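Local coordinates for protein serpin (Taeniopygia guttata, PDB 5HGC) that binds cortisol and belongs to the serpin family, whose members are generally inhibitors of serine proteases, though such inhibition is only inferred for this one, at residues N83-H86 and M87-P91; R113-L116 and D117-A121; F20-F23 and R24-Q28. All blocks are in the same frame, centred on the assembly; numbering follows the deposited sequence.

Interaction 1. Residues N83-H86 and M87-P91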
ATOM      1  N   ASN A  83       6.590   9.495 -12.693  1.00 26.56           N
ATOM      2  CA  ASN A  83       7.031   8.357 -13.474  1.00 27.26           C
ATOM      3  C   ASN A  83       6.479   7.082 -12.835  1.00 26.01           C
ATOM      4  O   ASN A  83       5.964   6.194 -13.537  1.00 27.40           O
ATOM      5  CB  ASN A  83       8.551   8.387 -13.581  1.00 27.19           C
ATOM      6  CG  ASN A  83       9.141   7.233 -14.379  1.00 27.21           C
ATOM      7  OD1 ASN A  83      10.230   6.851 -14.057  1.00 28.20           O
ATOM      8  ND2 ASN A  83       8.459   6.704 -15.410  1.00 24.90           N
ATOM      9  N   LEU A  84       6.528   7.033 -11.511  1.00 24.33           N
ATOM     10  CA  LEU A  84       5.957   5.931 -10.778  1.00 24.93           C
ATOM     11  C   LEU A  84       4.464   5.740 -11.031  1.00 26.26           C
ATOM     12  O   LEU A  84       4.059   4.630 -11.393  1.00 27.86           O
ATOM     13  CB  LEU A  84       6.268   6.120  -9.297  1.00 26.90           C
ATOM     14  CG  LEU A  84       5.876   5.092  -8.255  1.00 26.02           C
ATOM     15  CD1 LEU A  84       6.426   3.695  -8.623  1.00 24.79           C
ATOM     16  CD2 LEU A  84       6.500   5.640  -6.988  1.00 25.30           C
ATOM     17  N   ILE A  85       3.633   6.788 -10.886  1.00 28.14           N
ATOM     18  CA  ILE A  85       2.184   6.612 -11.093  1.00 30.20           C
ATOM     19  C   ILE A  85       1.905   6.228 -12.527  1.00 29.65           C
ATOM     20  O   ILE A  85       1.043   5.386 -12.804  1.00 29.85           O
ATOM     21  CB  ILE A  85       1.329   7.871 -10.797  1.00 33.26           C
ATOM     22  CG1 ILE A  85       1.654   8.448  -9.462  1.00 35.22           C
ATOM     23  CG2 ILE A  85      -0.188   7.581 -10.770  1.00 29.61           C
ATOM     24  CD1 ILE A  85       1.256   9.906  -9.448  1.00 43.49           C
ATOM     25  N   HIS A  86       2.616   6.865 -13.441  1.00 30.32           N
ATOM     26  CA  HIS A  86       2.422   6.561 -14.843  1.00 36.50           C
ATOM     27  C   HIS A  86       2.651   5.052 -15.099  1.00 36.67           C
ATOM     28  O   HIS A  86       1.851   4.385 -15.752  1.00 37.30           O
ATOM     29  CB  HIS A  86       3.320   7.465 -15.711  1.00 40.93           C
ATOM     30  CG  HIS A  86       3.173   7.219 -17.180  1.00 50.63           C
ATOM     31  ND1 HIS A  86       3.884   6.238 -17.849  1.00 54.91           N
ATOM     32  CD2 HIS A  86       2.376   7.803 -18.105  1.00 52.71           C
ATOM     33  CE1 HIS A  86       3.534   6.229 -19.121  1.00 57.01           C
ATOM     34  NE2 HIS A  86       2.623   7.172 -19.302  1.00 58.51           N
ATOM     35  N   MET A  87       3.716   4.506 -14.527  1.00 34.75           N
ATOM     36  CA  MET A  87       4.010   3.094 -14.733  1.00 34.84           C
ATOM     37  C   MET A  87       3.081   2.138 -14.070  1.00 35.04           C
ATOM     38  O   MET A  87       2.703   1.161 -14.707  1.00 36.49           O
ATOM     39  CB  MET A  87       5.430   2.792 -14.365  1.00 35.60           C
ATOM     40  CG  MET A  87       6.281   3.472 -15.423  1.00 41.69           C
ATOM     41  SD  MET A  87       7.986   3.006 -15.346  1.00 48.12           S
ATOM     42  CE  MET A  87       7.758   1.361 -16.083  1.00 40.26           C
ATOM     43  N   LEU A  88       2.686   2.454 -12.828  1.00 30.73           N
ATOM     44  CA  LEU A  88       1.730   1.661 -12.072  1.00 27.36           C
ATOM     45  C   LEU A  88       0.316   1.695 -12.632  1.00 29.76           C
ATOM     46  O   LEU A  88      -0.405   0.674 -12.603  1.00 28.63           O
ATOM     47  CB  LEU A  88       1.720   2.083 -10.598  1.00 24.19           C
ATOM     48  CG  LEU A  88       3.059   1.916  -9.895  1.00 24.50           C
ATOM     49  CD1 LEU A  88       2.926   2.496  -8.495  1.00 20.41           C
ATOM     50  CD2 LEU A  88       3.496   0.451  -9.917  1.00 21.20           C
ATOM     51  N   ASN A  89      -0.083   2.863 -13.137  1.00 32.85           N
ATOM     52  CA  ASN A  89      -1.430   3.010 -13.667  1.00 34.63           C
ATOM     53  C   ASN A  89      -1.595   2.716 -15.100  1.00 36.04           C
ATOM     54  O   ASN A  89      -2.704   2.430 -15.470  1.00 36.25           O
ATOM     55  CB  ASN A  89      -2.057   4.347 -13.294  1.00 34.11           C
ATOM     56  CG  ASN A  89      -2.462   4.372 -11.833  1.00 36.13           C
ATOM     57  OD1 ASN A  89      -2.327   3.359 -11.124  1.00 35.61           O
ATOM     58  ND2 ASN A  89      -2.902   5.520 -11.357  1.00 34.12           N
ATOM     59  N   HIS A  90      -0.503   2.679 -15.879  1.00 43.65           N
ATOM     60  CA  HIS A  90      -0.595   2.468 -17.338  1.00 57.61           C
ATOM     61  C   HIS A  90      -1.194   1.127 -17.781  1.00 62.51           C
ATOM     62  O   HIS A  90      -0.693   0.081 -17.400  1.00 59.10           O
ATOM     63  CB  HIS A  90       0.728   2.693 -18.080  1.00 62.80           C
ATOM     64  CG  HIS A  90       0.530   2.978 -19.533  1.00 81.23           C
ATOM     65  ND1 HIS A  90       0.845   2.075 -20.524  1.00 87.73           N
ATOM     66  CD2 HIS A  90      -0.028   4.046 -20.159  1.00 90.66           C
ATOM     67  CE1 HIS A  90       0.519   2.585 -21.701  1.00 91.41           C
ATOM     68  NE2 HIS A  90      -0.012   3.780 -21.507  1.00 89.75           N
ATOM     69  N   PRO A  91      -2.265   1.167 -18.604  1.00 70.81           N
ATOM     70  CA  PRO A  91      -2.896   0.017 -19.276  1.00 70.41           C
ATOM     71  C   PRO A  91      -1.951  -0.967 -20.008  1.00 65.76           C
ATOM     72  O   PRO A  91      -2.043  -2.162 -19.804  1.00 63.10           O
ATOM     73  CB  PRO A  91      -3.815   0.709 -20.274  1.00 71.89           C
ATOM     74  CG  PRO A  91      -4.281   1.910 -19.525  1.00 65.43           C
ATOM     75  CD  PRO A  91      -3.033   2.404 -18.862  1.00 65.64           C
TER
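Leu-84 and Leu-88, one turn apart near the C-terminal end of helix 74-89 of the serpin fold, meet through their methyl groups: CD1 of Leu-84 lies 3.7 Å from CD1 of Leu-88. Two branched apolar side chains suit this buried face, where Leu-84 also touches Val-40 of helix 39-52 and Ser-366, and Leu-88 packs on Val-40 and Leu-368. On the next face Ile-85 and Asn-89 run side by side, CG2 of Ile-85 standing 3.5 Å from ND2 of Asn-89. That amide nitrogen donates to Gln-124 OE1 and to the backbone oxygen of Met-99, so a polar group at the border of the core is satisfied. Met-87 keeps to the more open side. It runs alongside Asn-83, its SD 3.7 Å from ND2 of Asn-83, whose amide is itself held by the backbone of Ala-8 and Glu-4.

Regular helical bonds carry these side chains, among them Leu-88 N to Leu-84 O at 2.9 Å, nearly straight at 169°. The last turn is looser: His-90 is the first residue past the helical backbone, and its N reaches His-86 O at 2.9 Å only weakly, with an angle of 129°. The imidazoles of His-86 and His-90 lie side by side, nearly parallel (19°) but well offset, as far as the poorly ordered His-90 can be placed, and NE2 of His-86 is 4.2 Å from CD2 of His-90.

Interaction 2. Residues R113-L116 and D117-A121. With BDG (2,6-diamino-2,6-dideoxy-alpha-D-glucopyranose), chain F.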
ATOM      1  N   ARG A 113      -5.482  27.748 -10.146  1.00 18.28           N
ATOM      2  CA  ARG A 113      -5.303  27.007 -11.352  1.00 18.55           C
ATOM      3  C   ARG A 113      -3.933  26.324 -11.421  1.00 19.08           C
ATOM      4  O   ARG A 113      -3.832  25.183 -11.932  1.00 17.95           O
ATOM      5  CB  ARG A 113      -5.461  27.933 -12.557  1.00 19.67           C
ATOM      6  CG  ARG A 113      -5.132  27.284 -13.913  1.00 20.31           C
ATOM      7  CD  ARG A 113      -6.102  26.142 -14.245  1.00 20.27           C
ATOM      8  NE  ARG A 113      -7.449  26.649 -14.475  1.00 21.32           N
ATOM      9  CZ  ARG A 113      -8.579  25.915 -14.484  1.00 21.38           C
ATOM     10  NH1 ARG A 113      -8.543  24.602 -14.271  1.00 17.61           N
ATOM     11  NH2 ARG A 113      -9.767  26.529 -14.697  1.00 21.18           N
ATOM     12  N   LYS A 114      -2.899  27.001 -10.886  1.00 18.26           N
ATOM     13  CA  LYS A 114      -1.532  26.518 -10.983  1.00 18.08           C
ATOM     14  C   LYS A 114      -1.475  25.180 -10.232  1.00 20.62           C
ATOM     15  O   LYS A 114      -0.965  24.200 -10.758  1.00 18.92           O
ATOM     16  CB  LYS A 114      -0.605  27.549 -10.367  1.00 19.06           C
ATOM     17  CG  LYS A 114       0.734  27.055  -9.840  1.00 18.06           C
ATOM     18  CD  LYS A 114       1.333  28.174  -9.003  1.00 20.05           C
ATOM     19  CE  LYS A 114       2.807  27.935  -8.656  1.00 21.71           C
ATOM     20  NZ  LYS A 114       3.677  27.907  -9.887  1.00 18.50           N
ATOM     21  N   PHE A 115      -2.066  25.127  -9.032  1.00 21.59           N
ATOM     22  CA  PHE A 115      -2.040  23.884  -8.273  1.00 21.01           C
ATOM     23  C   PHE A 115      -2.883  22.780  -8.950  1.00 21.75           C
ATOM     24  O   PHE A 115      -2.451  21.614  -9.062  1.00 19.93           O
ATOM     25  CB  PHE A 115      -2.509  24.081  -6.839  1.00 19.61           C
ATOM     26  CG  PHE A 115      -2.558  22.806  -6.072  1.00 18.18           C
ATOM     27  CD1 PHE A 115      -1.409  22.225  -5.634  1.00 17.86           C
ATOM     28  CD2 PHE A 115      -3.744  22.149  -5.863  1.00 18.44           C
ATOM     29  CE1 PHE A 115      -1.432  21.020  -4.965  1.00 18.64           C
ATOM     30  CE2 PHE A 115      -3.776  20.933  -5.182  1.00 18.85           C
ATOM     31  CZ  PHE A 115      -2.613  20.375  -4.702  1.00 16.91           C
ATOM     32  N   LEU A 116      -4.081  23.134  -9.392  1.00 21.09           N
ATOM     33  CA  LEU A 116      -4.898  22.137 -10.066  1.00 21.22           C
ATOM     34  C   LEU A 116      -4.214  21.549 -11.314  1.00 21.85           C
ATOM     35  O   LEU A 116      -4.368  20.371 -11.545  1.00 21.11           O
ATOM     36  CB  LEU A 116      -6.247  22.686 -10.440  1.00 19.80           C
ATOM     37  CG  LEU A 116      -7.048  23.154  -9.227  1.00 21.31           C
ATOM     38  CD1 LEU A 116      -8.285  23.906  -9.706  1.00 22.17           C
ATOM     39  CD2 LEU A 116      -7.468  21.990  -8.364  1.00 20.06           C
ATOM     40  N   ASP A 117      -3.453  22.359 -12.081  1.00 21.48           N
ATOM     41  CA  ASP A 117      -2.839  21.905 -13.339  1.00 19.47           C
ATOM     42  C   ASP A 117      -1.607  21.052 -12.973  1.00 18.97           C
ATOM     43  O   ASP A 117      -1.470  19.966 -13.443  1.00 19.08           O
ATOM     44  CB  ASP A 117      -2.449  23.095 -14.224  1.00 19.95           C
ATOM     45  CG  ASP A 117      -3.633  23.674 -15.065  1.00 23.37           C
ATOM     46  OD1 ASP A 117      -4.758  23.088 -15.121  1.00 21.07           O
ATOM     47  OD2 ASP A 117      -3.422  24.741 -15.734  1.00 24.37           O
ATOM     48  N   ASP A 118      -0.741  21.550 -12.103  1.00 18.76           N
ATOM     49  CA  ASP A 118       0.449  20.856 -11.683  1.00 19.01           C
ATOM     50  C   ASP A 118       0.111  19.507 -11.084  1.00 20.69           C
ATOM     51  O   ASP A 118       0.717  18.480 -11.441  1.00 20.45           O
ATOM     52  CB  ASP A 118       1.141  21.729 -10.664  1.00 20.70           C
ATOM     53  CG  ASP A 118       1.854  22.948 -11.319  1.00 24.95           C
ATOM     54  OD1 ASP A 118       1.824  23.051 -12.587  1.00 28.31           O
ATOM     55  OD2 ASP A 118       2.464  23.773 -10.585  1.00 23.19           O
ATOM     56  N   ALA A 119      -0.917  19.490 -10.225  1.00 20.50           N
ATOM     57  CA  ALA A 119      -1.259  18.284  -9.536  1.00 20.20           C
ATOM     58  C   ALA A 119      -1.993  17.332 -10.481  1.00 21.08           C
ATOM     59  O   ALA A 119      -1.918  16.117 -10.273  1.00 20.67           O
ATOM     60  CB  ALA A 119      -2.055  18.573  -8.255  1.00 20.04           C
ATOM     61  N   LYS A 120      -2.685  17.837 -11.505  1.00 19.61           N
ATOM     62  CA  LYS A 120      -3.278  16.931 -12.452  1.00 20.87           C
ATOM     63  C   LYS A 120      -2.171  16.310 -13.333  1.00 22.39           C
ATOM     64  O   LYS A 120      -2.144  15.085 -13.564  1.00 22.23           O
ATOM     65  CB  LYS A 120      -4.318  17.616 -13.322  1.00 23.91           C
ATOM     66  CG  LYS A 120      -4.844  16.704 -14.437  1.00 27.49           C
ATOM     67  CD  LYS A 120      -6.238  17.087 -14.856  1.00 33.73           C
ATOM     68  CE  LYS A 120      -7.279  16.165 -14.207  1.00 49.27           C
ATOM     69  NZ  LYS A 120      -7.468  14.878 -14.953  1.00 46.75           N
ATOM     70  N   ALA A 121      -1.268  17.142 -13.820  1.00 21.18           N
ATOM     71  CA  ALA A 121      -0.252  16.677 -14.767  1.00 22.74           C
ATOM     72  C   ALA A 121       0.643  15.685 -14.072  1.00 22.59           C
ATOM     73  O   ALA A 121       0.880  14.610 -14.618  1.00 24.18           O
ATOM     74  CB  ALA A 121       0.578  17.843 -15.342  1.00 22.58           C
TER
HETATM   75  C5  BDG F 505       8.664  21.418  -9.216  1.00 87.40           C
HETATM   76  O5  BDG F 505       7.895  21.878  -8.060  1.00 84.21           O
HETATM   77  C1  BDG F 505       7.025  23.059  -8.210  1.00 88.77           C
HETATM   78  O1  BDG F 505       6.201  23.265  -7.026  1.00 77.76           O
HETATM   79  C2  BDG F 505       6.255  23.112  -9.585  1.00 80.45           C
HETATM   80  N2  BDG F 505       4.902  23.645  -9.461  1.00 72.32           N
HETATM   81  C3  BDG F 505       6.351  21.789 -10.423  1.00 76.83           C
HETATM   82  O3  BDG F 505       5.651  21.849 -11.707  1.00 53.60           O
HETATM   83  C4  BDG F 505       7.853  21.356 -10.539  1.00 79.69           C
HETATM   84  O4  BDG F 505       8.062  20.063 -11.114  1.00 61.58           O
HETATM   85  C6  BDG F 505       9.942  22.252  -9.474  1.00 93.90           C
HETATM   86  N6  BDG F 505      10.636  22.635  -8.252  1.00 85.29           N
HETATM   87  O   HOH W   1      -7.173  22.647 -13.994  1.00 25.42           O
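Between Arg-113 and Lys-120 the backbone turns as the opening of a regular alpha-helix, with Asp-118 N donating to Lys-114 O over 3.0 Å at 169° and Asp-117, Ala-119 and Lys-120 bonding likewise one turn back. Arg-113 and Asp-117 cross on the exposed side without a direct salt bridge: NH1 of Arg-113 and OD1 of Asp-117 are 4.2 Å apart, their planar groups 28° from parallel. A bend at chi2 lays CD of Arg-113 3.4 Å from OD2 of Asp-117. A water appears to link the charges, donating to Asp-117 OD1 at 2.7 Å, but its approach to Arg-113 NH1 is implausibly short and that half doubtful.

Lys-114 and Asp-118 repeat the pairing one residue on, again at a distance (NZ to OD2 4.4 Å), and Lys-114 NZ makes a salt bridge to a sulfate ion, probably from the crystallisation liquor. Asp-118 turns to the bound diamino sugar. A chi1 of -75° sets CG beside its own backbone N, close to Lys-114 O, and OD2 accepts from N2 of the sugar at 2.7 Å; a carboxylate suits a probably protonated amino group. On the buried side the methyl of Ala-119 sits over one face of the Phe-115 ring, CB 4.2 Å from the centroid in a CH-pi contact. The small residue lets both pack against Leu-51 of helix 39-52, and Met-48 also touches the ring.

Helix 113-123 is the crossover between the parallel strands 100-106 and 126-130, a beta-alpha-beta unit, and its Asp-118 joins Leu-51, Glu-74, Lys-75 and His-78 in the sugar pocket.

Interaction 3. Residues F20-F23 and R24-Q28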
ATOM      1  N   PHE A  20       8.240   1.148   5.414  1.00 29.09           N
ATOM      2  CA  PHE A  20       8.434   0.411   6.655  1.00 33.93           C
ATOM      3  C   PHE A  20       8.394   1.197   7.992  1.00 37.11           C
ATOM      4  O   PHE A  20       7.903   0.640   8.998  1.00 33.10           O
ATOM      5  CB  PHE A  20       9.572  -0.618   6.519  1.00 34.18           C
ATOM      6  CG  PHE A  20       9.301  -1.614   5.424  1.00 33.92           C
ATOM      7  CD1 PHE A  20       8.313  -2.589   5.586  1.00 31.88           C
ATOM      8  CD2 PHE A  20       9.947  -1.508   4.196  1.00 32.33           C
ATOM      9  CE1 PHE A  20       8.006  -3.466   4.546  1.00 34.36           C
ATOM     10  CE2 PHE A  20       9.638  -2.380   3.154  1.00 33.16           C
ATOM     11  CZ  PHE A  20       8.673  -3.362   3.321  1.00 31.40           C
ATOM     12  N   GLN A  21       8.814   2.476   8.029  1.00 35.75           N
ATOM     13  CA  GLN A  21       8.531   3.245   9.274  1.00 38.05           C
ATOM     14  C   GLN A  21       7.052   3.328   9.531  1.00 36.41           C
ATOM     15  O   GLN A  21       6.603   3.218  10.678  1.00 42.48           O
ATOM     16  CB  GLN A  21       9.055   4.664   9.276  1.00 40.53           C
ATOM     17  CG  GLN A  21      10.528   4.769   9.036  1.00 51.15           C
ATOM     18  CD  GLN A  21      10.912   6.160   8.613  1.00 58.63           C
ATOM     19  OE1 GLN A  21      10.328   7.155   9.117  1.00 59.14           O
ATOM     20  NE2 GLN A  21      11.899   6.252   7.679  1.00 51.72           N
ATOM     21  N   PHE A  22       6.294   3.535   8.460  1.00 31.82           N
ATOM     22  CA  PHE A  22       4.874   3.661   8.605  1.00 30.84           C
ATOM     23  C   PHE A  22       4.353   2.393   9.246  1.00 31.54           C
ATOM     24  O   PHE A  22       3.581   2.488  10.236  1.00 31.73           O
ATOM     25  CB  PHE A  22       4.191   3.937   7.264  1.00 29.02           C
ATOM     26  CG  PHE A  22       2.733   4.261   7.392  1.00 27.81           C
ATOM     27  CD1 PHE A  22       1.784   3.256   7.478  1.00 26.70           C
ATOM     28  CD2 PHE A  22       2.296   5.599   7.401  1.00 27.04           C
ATOM     29  CE1 PHE A  22       0.426   3.571   7.607  1.00 29.31           C
ATOM     30  CE2 PHE A  22       0.945   5.916   7.504  1.00 24.89           C
ATOM     31  CZ  PHE A  22       0.002   4.905   7.633  1.00 26.27           C
ATOM     32  N   PHE A  23       4.764   1.237   8.671  1.00 29.15           N
ATOM     33  CA  PHE A  23       4.424  -0.099   9.177  1.00 30.77           C
ATOM     34  C   PHE A  23       4.754  -0.299  10.668  1.00 31.99           C
ATOM     35  O   PHE A  23       3.872  -0.762  11.421  1.00 28.56           O
ATOM     36  CB  PHE A  23       5.135  -1.204   8.378  1.00 32.33           C
ATOM     37  CG  PHE A  23       4.688  -2.594   8.744  1.00 32.86           C
ATOM     38  CD1 PHE A  23       3.355  -2.991   8.577  1.00 34.35           C
ATOM     39  CD2 PHE A  23       5.570  -3.498   9.303  1.00 34.14           C
ATOM     40  CE1 PHE A  23       2.912  -4.281   8.894  1.00 32.19           C
ATOM     41  CE2 PHE A  23       5.125  -4.793   9.641  1.00 34.47           C
ATOM     42  CZ  PHE A  23       3.799  -5.187   9.425  1.00 31.21           C
ATOM     43  N   ARG A  24       5.998   0.048  11.076  1.00 31.06           N
ATOM     44  CA  ARG A  24       6.431  -0.038  12.491  1.00 35.23           C
ATOM     45  C   ARG A  24       5.504   0.739  13.404  1.00 38.40           C
ATOM     46  O   ARG A  24       5.041   0.180  14.394  1.00 41.72           O
ATOM     47  CB  ARG A  24       7.947   0.259  12.717  1.00 36.54           C
ATOM     48  CG  ARG A  24       8.838  -0.721  11.918  1.00 39.91           C
ATOM     49  CD  ARG A  24      10.307  -0.746  12.266  1.00 42.58           C
ATOM     50  NE  ARG A  24      11.047   0.458  11.876  1.00 49.82           N
ATOM     51  CZ  ARG A  24      11.449   0.768  10.633  1.00 49.36           C
ATOM     52  NH1 ARG A  24      11.162  -0.012   9.595  1.00 53.44           N
ATOM     53  NH2 ARG A  24      12.131   1.890  10.416  1.00 44.62           N
ATOM     54  N   GLU A  25       5.171   1.979  13.004  1.00 42.10           N
ATOM     55  CA  GLU A  25       4.257   2.885  13.725  1.00 41.87           C
ATOM     56  C   GLU A  25       2.872   2.343  13.894  1.00 42.17           C
ATOM     57  O   GLU A  25       2.333   2.345  15.000  1.00 51.51           O
ATOM     58  CB  GLU A  25       4.140   4.260  13.046  1.00 45.48           C
ATOM     59  CG  GLU A  25       5.279   5.240  13.295  1.00 53.20           C
ATOM     60  CD  GLU A  25       5.526   5.582  14.785  1.00 60.13           C
ATOM     61  OE1 GLU A  25       4.636   5.388  15.686  1.00 55.03           O
ATOM     62  OE2 GLU A  25       6.653   6.079  15.029  1.00 55.89           O
ATOM     63  N   VAL A  26       2.285   1.871  12.803  0.56 40.79           N
ATOM     64  CA  VAL A  26       0.892   1.434  12.814  0.56 39.86           C
ATOM     65  C   VAL A  26       0.674   0.134  13.610  0.56 41.38           C
ATOM     66  O   VAL A  26      -0.375  -0.038  14.225  0.56 42.22           O
ATOM     67  CB  VAL A  26       0.295   1.412  11.374  0.56 39.14           C
ATOM     68  CG1 VAL A  26       0.889   0.299  10.511  0.56 35.31           C
ATOM     69  CG2 VAL A  26      -1.231   1.363  11.399  0.56 40.07           C
ATOM     70  N   THR A  27       1.667  -0.759  13.610  1.00 43.41           N
ATOM     71  CA  THR A  27       1.577  -2.029  14.364  1.00 47.63           C
ATOM     72  C   THR A  27       1.693  -1.811  15.899  1.00 52.24           C
ATOM     73  O   THR A  27       1.065  -2.535  16.673  1.00 55.43           O
ATOM     74  CB  THR A  27       2.563  -3.115  13.858  1.00 40.29           C
ATOM     75  OG1 THR A  27       3.899  -2.586  13.835  1.00 39.41           O
ATOM     76  CG2 THR A  27       2.173  -3.567  12.472  1.00 40.40           C
ATOM     77  N   GLN A  28       2.483  -0.820  16.322  1.00 54.75           N
ATOM     78  CA  GLN A  28       2.362  -0.261  17.689  1.00 60.85           C
ATOM     79  C   GLN A  28       0.961   0.249  18.088  1.00 64.70           C
ATOM     80  O   GLN A  28       0.369  -0.306  19.003  1.00 76.54           O
ATOM     81  CB  GLN A  28       3.348   0.833  17.906  1.00 55.44           C
ATOM     82  CG  GLN A  28       4.753   0.330  17.903  1.00 62.33           C
ATOM     83  CD  GLN A  28       5.663   1.462  18.267  1.00 80.89           C
ATOM     84  OE1 GLN A  28       6.301   2.061  17.396  1.00 84.35           O
ATOM     85  NE2 GLN A  28       5.671   1.822  19.557  1.00 81.46           N
TER
HETATM   86  O   HOH W   2      13.633   3.542   8.731  1.00 46.14           O
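With CG anti to the backbone nitrogen (chi1 -173°), the ring of Phe-23 projects outward from the helix, and Thr-27, at chi1 53°, turns OG1 back to the preceding turn and drops its methyl onto the ring. CG2 of Thr-27 thus lies over one face of Phe-23, offset toward the rim, 4.0 Å from the centroid and 22° off its normal: a CH-pi contact. Threonine suits the place because its two branches do different work. The hydroxyl OG1 lies 3.0 Å from Phe-23 O and also 3.0 Å from Arg-24 O, two acceptors for one proton, so the polar atom is accommodated inside a buried helix face.

Arg-24 folds back over the preceding turn by a bend at chi3. The face of its guanidinium covers the backbone of Phe-20 and Gln-21, with NH1 3.5 Å from Phe-20 CB and NH2 3.6 Å from Gln-21 CG. A water in the guanidinium plane accepts from Arg-24 NH2 at 2.8 Å and, weakly, from Gln-21 NE2. Long, flexible side chains fit this rim, where their stems lie along the helix; NH1 of Arg-24 makes a weak hydrogen bond to Leu-252 O, and NH2 meets the water.

Among its neighbours, helix 12-29 sets these aromatics against strands 35-37 and 366-373 and helix 285-290: Phe-20 and Phe-23 rest on Ile-370 of strand 366-373, Phe-23 touches Tyr-37 of strand 35-37 while Val-26 and Thr-27 touch Ile-35, and Phe-22 packs on Thr-287 and Leu-288 of helix 285-290.

In the fold
The three contacts are short stretches of three different helices, met in the order 3, 1, 2 along the chain. Interactions 1 and 2 lie on the same side of the chain's centre, about 18 Å apart between centres, with nearest atoms about 7 Å apart; interaction 3 is on the opposite side from interaction 1, about 26 Å away centre to centre. Helix 39-52 backs both interaction 1 and interaction 2, and strand 366-373 is touched by interactions 1 and 3. Interaction 2 contributes Asp-118 to the sugar pocket; the side chain of Asn-83 in interaction 1 is about 12 Å from the sugar. Bound cortisol lies about 6 Å from the side chain of Phe-20 and about 10 Å from that of Leu-84.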